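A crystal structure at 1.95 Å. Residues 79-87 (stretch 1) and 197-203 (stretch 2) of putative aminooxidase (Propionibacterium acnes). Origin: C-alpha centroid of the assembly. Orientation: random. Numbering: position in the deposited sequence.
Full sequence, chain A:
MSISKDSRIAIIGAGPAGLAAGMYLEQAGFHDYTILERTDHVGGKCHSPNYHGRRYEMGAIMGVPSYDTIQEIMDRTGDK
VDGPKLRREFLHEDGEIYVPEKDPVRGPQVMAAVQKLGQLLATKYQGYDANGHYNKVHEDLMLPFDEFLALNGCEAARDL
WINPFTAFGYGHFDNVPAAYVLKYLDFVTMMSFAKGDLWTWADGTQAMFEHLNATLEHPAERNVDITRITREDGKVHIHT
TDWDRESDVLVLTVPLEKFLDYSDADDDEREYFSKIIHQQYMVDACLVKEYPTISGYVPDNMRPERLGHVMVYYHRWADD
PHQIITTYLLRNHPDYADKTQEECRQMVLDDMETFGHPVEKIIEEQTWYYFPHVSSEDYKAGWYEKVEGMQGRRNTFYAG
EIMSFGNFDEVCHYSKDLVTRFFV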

# COMPACT_ATOMS: atom_id res chain seq x y z
N ASP A 79 10.33 -18.52 3.90
CA ASP A 79 9.00 -18.56 3.33
C ASP A 79 9.08 -18.70 1.82
O ASP A 79 10.08 -18.32 1.21
CB ASP A 79 8.22 -17.29 3.72
CG ASP A 79 7.84 -17.27 5.20
OD1 ASP A 79 6.92 -18.01 5.59
OD2 ASP A 79 8.43 -16.49 5.96
N LYS A 80 8.03 -19.25 1.23
CA LYS A 80 7.97 -19.49 -0.20
C LYS A 80 6.68 -18.92 -0.74
O LYS A 80 5.68 -18.82 -0.03
CB LYS A 80 7.98 -21.00 -0.51
CG LYS A 80 9.02 -21.82 0.24
CD LYS A 80 10.43 -21.51 -0.21
CE LYS A 80 11.45 -22.42 0.44
NZ LYS A 80 12.85 -22.04 0.05
N VAL A 81 6.71 -18.56 -2.02
CA VAL A 81 5.51 -18.19 -2.75
C VAL A 81 4.73 -19.48 -3.02
O VAL A 81 5.08 -20.24 -3.92
CB VAL A 81 5.88 -17.45 -4.07
CG1 VAL A 81 4.62 -17.13 -4.89
CG2 VAL A 81 6.67 -16.19 -3.77
N ASP A 82 3.70 -19.74 -2.22
CA ASP A 82 2.99 -21.03 -2.27
C ASP A 82 1.47 -20.92 -2.21
O ASP A 82 0.80 -21.89 -1.92
CB ASP A 82 3.50 -21.96 -1.15
CG ASP A 82 3.38 -21.34 0.26
OD1 ASP A 82 2.74 -20.27 0.42
OD2 ASP A 82 3.94 -21.92 1.22
N GLY A 83 0.92 -19.74 -2.50
CA GLY A 83 -0.52 -19.51 -2.41
C GLY A 83 -1.30 -19.98 -3.63
O GLY A 83 -0.72 -20.39 -4.64
N PRO A 84 -2.64 -19.92 -3.56
CA PRO A 84 -3.42 -20.34 -4.72
C PRO A 84 -3.28 -19.35 -5.87
O PRO A 84 -3.19 -18.14 -5.65
CB PRO A 84 -4.86 -20.41 -4.19
CG PRO A 84 -4.86 -19.85 -2.80
CD PRO A 84 -3.47 -19.45 -2.43
N LYS A 85 -3.26 -19.87 -7.10
CA LYS A 85 -3.06 -19.07 -8.30
C LYS A 85 -4.20 -18.07 -8.42
O LYS A 85 -5.34 -18.37 -8.06
CB LYS A 85 -3.01 -19.98 -9.54
CG LYS A 85 -2.47 -19.30 -10.82
CD LYS A 85 -2.53 -20.24 -12.04
CE LYS A 85 -1.60 -19.77 -13.18
NZ LYS A 85 -0.17 -20.23 -13.02
N LEU A 86 -3.89 -16.86 -8.88
CA LEU A 86 -4.89 -15.82 -9.08
C LEU A 86 -5.45 -15.85 -10.50
O LEU A 86 -4.74 -16.09 -11.45
CB LEU A 86 -4.29 -14.45 -8.78
CG LEU A 86 -4.17 -14.18 -7.28
CD1 LEU A 86 -3.18 -13.09 -7.05
CD2 LEU A 86 -5.53 -13.84 -6.68
N ARG A 87 -6.75 -15.65 -10.62
CA ARG A 87 -7.37 -15.43 -11.92
C ARG A 87 -8.65 -14.65 -11.74
O ARG A 87 -9.21 -14.61 -10.65
CB ARG A 87 -7.57 -16.73 -12.74
CG ARG A 87 -7.19 -18.09 -12.08
CD ARG A 87 -6.55 -19.12 -13.05
NE ARG A 87 -6.96 -19.04 -14.46
CZ ARG A 87 -6.52 -19.84 -15.44
NH1 ARG A 87 -5.65 -20.83 -15.18
NH2 ARG A 87 -6.95 -19.67 -16.69
N ASP A 197 1.22 -12.99 -13.72
CA ASP A 197 2.43 -13.54 -13.09
C ASP A 197 2.53 -12.93 -11.69
O ASP A 197 3.26 -11.96 -11.46
CB ASP A 197 3.65 -13.22 -13.97
CG ASP A 197 4.89 -14.03 -13.61
OD1 ASP A 197 4.79 -15.05 -12.87
OD2 ASP A 197 5.98 -13.65 -14.09
N LEU A 198 1.76 -13.50 -10.75
CA LEU A 198 1.51 -12.88 -9.45
C LEU A 198 1.76 -13.83 -8.28
O LEU A 198 1.31 -14.98 -8.29
CB LEU A 198 0.06 -12.39 -9.40
CG LEU A 198 -0.29 -11.25 -10.36
CD1 LEU A 198 -1.79 -11.17 -10.59
CD2 LEU A 198 0.23 -9.93 -9.82
N TRP A 199 2.47 -13.34 -7.26
CA TRP A 199 2.72 -14.12 -6.04
C TRP A 199 1.55 -14.04 -5.07
O TRP A 199 0.96 -12.97 -4.88
CB TRP A 199 3.95 -13.63 -5.30
CG TRP A 199 5.23 -13.69 -6.04
CD1 TRP A 199 5.50 -14.36 -7.19
CD2 TRP A 199 6.46 -13.09 -5.63
NE1 TRP A 199 6.81 -14.19 -7.54
CE2 TRP A 199 7.43 -13.42 -6.60
CE3 TRP A 199 6.84 -12.29 -4.54
CZ2 TRP A 199 8.75 -12.99 -6.50
CZ3 TRP A 199 8.14 -11.87 -4.45
CH2 TRP A 199 9.08 -12.21 -5.42
N THR A 200 1.23 -15.17 -4.45
CA THR A 200 0.33 -15.23 -3.31
C THR A 200 0.93 -16.21 -2.31
O THR A 200 1.82 -16.99 -2.65
CB THR A 200 -1.10 -15.74 -3.67
OG1 THR A 200 -1.04 -17.09 -4.14
CG2 THR A 200 -1.75 -14.85 -4.73
N TRP A 201 0.41 -16.18 -1.09
CA TRP A 201 0.93 -16.99 -0.00
C TRP A 201 -0.20 -17.77 0.65
O TRP A 201 -1.22 -17.19 1.02
CB TRP A 201 1.64 -16.07 1.00
CG TRP A 201 2.87 -15.45 0.42
CD1 TRP A 201 4.14 -15.95 0.48
CD2 TRP A 201 2.95 -14.25 -0.35
NE1 TRP A 201 5.01 -15.12 -0.18
CE2 TRP A 201 4.31 -14.07 -0.70
CE3 TRP A 201 2.02 -13.30 -0.76
CZ2 TRP A 201 4.75 -12.98 -1.45
CZ3 TRP A 201 2.46 -12.22 -1.51
CH2 TRP A 201 3.81 -12.06 -1.84
N ALA A 202 -0.03 -19.09 0.76
CA ALA A 202 -1.03 -19.99 1.38
C ALA A 202 -1.38 -19.56 2.80
O ALA A 202 -2.56 -19.54 3.18
CB ALA A 202 -0.54 -21.45 1.41
N ASP A 203 -0.35 -19.20 3.56
CA ASP A 203 -0.50 -18.78 4.96
C ASP A 203 -0.61 -17.28 5.09
O ASP A 203 -0.44 -16.72 6.17
CB ASP A 203 0.66 -19.33 5.80
CG ASP A 203 0.52 -20.82 6.08
OD1 ASP A 203 -0.46 -21.21 6.77
OD2 ASP A 203 1.38 -21.60 5.60
O HOH W 1 2.37 -19.46 2.87
O HOH W 2 2.63 -22.41 3.39
O HOH W 3 -1.15 -16.27 -8.88

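Residues 79-87 and 197-203 meet as two irregular segments, far apart in sequence, whose touching parts run 115° apart and bury 547 Å² between them. They come closest where G83 passes W201, with the two CA atoms 3.8 Å apart, and three direct hydrogen bonds cluster around this point.

T200 supplies two of them. Its carbonyl oxygen accepts from the backbone of stretch 1, G83 N to T200 O being 2.9 Å with an N-H...O angle of 144°. Its hydroxyl donates in turn to the next residue along, T200 OG1 lying 2.8 Å from P84 O. Neither of the other stretch 1 nitrogen or oxygen atoms near OG1 is a partner: G83 O, 3.4 Å from T200 OG1, is poorly angled, and P84 N, 3.3 Å from T200 OG1, has no hydrogen to offer.

The third bond comes from a side chain. The CA-to-CB bond of D82 points sideways, but with chi1 in the p well the carboxylate comes nearer to stretch 2, and D82 OD1 accepts from A202 N at 3.0 Å and 159°. OD1 also receives a hydrogen bond from water 1, whose oxygen is 2.6 Å from D82 OD1 and accepts from D203 N at 2.8 Å. D82 thus engages two successive backbone amides, one directly and one through water. Its other oxygen is satisfied by water 2, which donates both to D82 OD2 at 2.6 Å and to D203 OD2 at 2.7 Å, so that a single water links the two carboxylates by donating to both.

The absence of a side chain at G83 is what permits the close passage. An ideal CB there would point toward stretch 2 and lie 2.2 Å from T200 OG1 and 2.5 Å from W201 N, clashing with both.

Beyond this polar centre the contacts are largely apolar. V81 CG2 sits over one face of the W199 indole, 3.8 Å from the centroid of its five-membered ring in a CH-pi contact, while V81 CG1 approaches W199 CB at 3.6 Å. The W201 ring lies near the backbone of K80 and V81, with K80 O 3.3 Å from W201 CD1; its NE1 is hydrogen-bonded elsewhere in the structure. Further along, L86 CD1 lies 4.1 Å from L198 CB and only 3.2 Å from T200 CG2, a tight approach for two methyl groups. The backbones are wider apart here, and water 3 bridges them, accepting from L86 N and donating to L198 O, each 2.8 Å from the water oxygen.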